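Local coordinates for protein metallo-carboxypeptidase (Pseudomonas aeruginosa, PDB 4A37) that probably acts as a zinc-dependent carboxypeptidase of the M14 family, related to the cytosolic carboxypeptidases that act on tubulin, at residues Leu270-Asp275 against Phe345-Pro350. Sequence-based numbering, arbitrary orientation.
With ZN (zinc ion), chain C.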
loop_
_atom_site.group_PDB
_atom_site.type_symbol
_atom_site.label_atom_id
_atom_site.label_comp_id
_atom_site.label_asym_id
_atom_site.label_seq_id
_atom_site.Cartn_x
_atom_site.Cartn_y
_atom_site.Cartn_z
ATOM N N LEU A 270 10.918 -5.949 -2.600
ATOM C CA LEU A 270 10.169 -5.231 -1.579
ATOM C C LEU A 270 8.714 -5.248 -2.019
ATOM O O LEU A 270 8.388 -4.876 -3.154
ATOM C CB LEU A 270 10.656 -3.785 -1.456
ATOM C CG LEU A 270 12.102 -3.583 -0.997
ATOM C CD1 LEU A 270 12.374 -2.097 -0.850
ATOM C CD2 LEU A 270 12.327 -4.299 0.333
ATOM N N ASP A 271 7.851 -5.698 -1.114
ATOM C CA ASP A 271 6.410 -5.799 -1.352
ATOM C C ASP A 271 5.771 -4.791 -0.396
ATOM O O ASP A 271 5.770 -4.975 0.825
ATOM C CB ASP A 271 5.974 -7.242 -1.065
ATOM C CG ASP A 271 4.509 -7.510 -1.371
ATOM O OD1 ASP A 271 3.889 -6.767 -2.160
ATOM O OD2 ASP A 271 3.982 -8.506 -0.831
ATOM N N ILE A 272 5.233 -3.717 -0.964
ATOM C CA ILE A 272 4.663 -2.625 -0.186
ATOM C C ILE A 272 3.202 -2.805 0.200
ATOM O O ILE A 272 2.330 -2.924 -0.664
ATOM C CB ILE A 272 4.838 -1.282 -0.943
ATOM C CG1 ILE A 272 6.250 -1.188 -1.540
ATOM C CG2 ILE A 272 4.581 -0.119 0.007
ATOM C CD1 ILE A 272 7.391 -1.346 -0.545
ATOM N N HIS A 273 2.947 -2.777 1.509
ATOM C CA HIS A 273 1.615 -2.976 2.082
ATOM C C HIS A 273 1.234 -1.939 3.138
ATOM O O HIS A 273 1.992 -1.024 3.449
ATOM C CB HIS A 273 1.552 -4.338 2.790
ATOM C CG HIS A 273 1.623 -5.520 1.881
ATOM N ND1 HIS A 273 0.525 -6.302 1.604
ATOM C CD2 HIS A 273 2.668 -6.099 1.239
ATOM C CE1 HIS A 273 0.885 -7.313 0.836
ATOM N NE2 HIS A 273 2.181 -7.213 0.599
ATOM N N GLY A 274 0.041 -2.144 3.689
ATOM C CA GLY A 274 -0.488 -1.328 4.765
ATOM C C GLY A 274 -1.111 -2.284 5.779
ATOM O O GLY A 274 -1.695 -3.308 5.404
ATOM N N ASP A 275 -0.971 -1.994 7.067
ATOM C CA ASP A 275 -1.575 -2.868 8.075
ATOM C C ASP A 275 -2.580 -2.089 8.903
ATOM O O ASP A 275 -2.272 -1.027 9.437
ATOM C CB ASP A 275 -0.524 -3.472 9.010
ATOM C CG ASP A 275 -1.123 -4.514 9.949
ATOM O OD1 ASP A 275 -1.493 -5.609 9.476
ATOM O OD2 ASP A 275 -1.245 -4.231 11.157
ATOM N N PHE A 345 11.521 -8.319 1.615
ATOM C CA PHE A 345 10.722 -7.792 2.719
ATOM C C PHE A 345 9.346 -7.333 2.286
ATOM O O PHE A 345 9.128 -6.961 1.131
ATOM C CB PHE A 345 11.358 -6.536 3.315
ATOM C CG PHE A 345 12.526 -6.779 4.202
ATOM C CD1 PHE A 345 12.355 -7.279 5.488
ATOM C CD2 PHE A 345 13.790 -6.376 3.796
ATOM C CE1 PHE A 345 13.436 -7.360 6.362
ATOM C CE2 PHE A 345 14.872 -6.453 4.663
ATOM C CZ PHE A 345 14.691 -6.943 5.947
ATOM N N THR A 346 8.426 -7.353 3.241
ATOM C CA THR A 346 7.101 -6.796 3.056
ATOM C C THR A 346 7.295 -5.533 3.894
ATOM O O THR A 346 7.828 -5.608 5.004
ATOM C CB THR A 346 6.011 -7.638 3.734
ATOM O OG1 THR A 346 5.856 -8.879 3.040
ATOM C CG2 THR A 346 4.684 -6.897 3.725
ATOM N N ILE A 347 6.934 -4.373 3.357
ATOM C CA ILE A 347 7.045 -3.129 4.108
ATOM C C ILE A 347 5.605 -2.793 4.467
ATOM O O ILE A 347 4.743 -2.710 3.590
ATOM C CB ILE A 347 7.645 -1.990 3.259
ATOM C CG1 ILE A 347 9.073 -2.341 2.828
ATOM C CG2 ILE A 347 7.625 -0.694 4.047
ATOM C CD1 ILE A 347 10.018 -2.634 3.979
ATOM N N GLU A 348 5.335 -2.623 5.755
ATOM C CA GLU A 348 3.977 -2.342 6.205
ATOM C C GLU A 348 3.826 -0.966 6.839
ATOM O O GLU A 348 4.505 -0.652 7.819
ATOM C CB GLU A 348 3.541 -3.399 7.227
ATOM C CG GLU A 348 3.566 -4.838 6.722
ATOM C CD GLU A 348 2.253 -5.278 6.108
ATOM O OE1 GLU A 348 1.284 -4.486 6.112
ATOM O OE2 GLU A 348 2.190 -6.424 5.621
ATOM N N MET A 349 2.946 -0.143 6.268
ATOM C CA MET A 349 2.658 1.193 6.801
ATOM C C MET A 349 1.283 1.145 7.472
ATOM O O MET A 349 0.359 0.488 6.985
ATOM C CB MET A 349 2.670 2.234 5.684
ATOM C CG MET A 349 4.054 2.520 5.143
ATOM S SD MET A 349 3.960 3.465 3.610
ATOM C CE MET A 349 3.568 2.118 2.506
ATOM N N PRO A 350 1.127 1.864 8.591
ATOM C CA PRO A 350 -0.124 1.901 9.355
ATOM C C PRO A 350 -1.287 2.708 8.799
ATOM O O PRO A 350 -1.095 3.762 8.191
ATOM C CB PRO A 350 0.327 2.467 10.693
ATOM C CG PRO A 350 1.343 3.492 10.262
ATOM C CD PRO A 350 2.155 2.710 9.230
HETATM ZN ZN ZN C . -1.378 -6.045 2.425
HETATM O O HOH W 1 4.511 -10.651 0.781
HETATM O O HOH W 2 -0.915 -6.538 4.453
#
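H273 pairs with E348 across the two strands, and its ring reaches back to T346, which faces D271; all lie on one face of the sheet. CG2 of T346 comes within 3.3 Å of CD2 of H273. E348 bends at chi2 (-91°), which brings its carboxylate back toward the adjacent strand, with OE1 3.3 Å from CB of H273. The ring is fixed at two corners: ND1 of H273 binds the zinc ion at 2.1 Å, and NE2 of H273 donates in the ring plane to OD2 of D271 at 2.6 Å. By accepting this hydrogen bond, the D271 carboxylate probably makes ND1 a stronger donor to the zinc ion. H180 and E183 complete the protein ligands, and a water on the metal makes a weak bond to OE2 of E348, the predicted proton donor/acceptor. On the other face, I347 lies alongside I272, CD1 of I272 resting 3.9 Å from CB of I347, while the bent end of M349 puts CE 3.5 Å from CG2 of I272, against helix 185-196. Five backbone hydrogen bonds join the strands, from D271 N to F345 O at one end; I347 bonds through N to D271 O and through O from H273 N, M349 through N to H273 O and through O from D275 N. These adjacent parallel strands, carrying a zinc histidine and the predicted catalytic glutamate at paired positions, are characteristic of the M14 zinc carboxypeptidase active site.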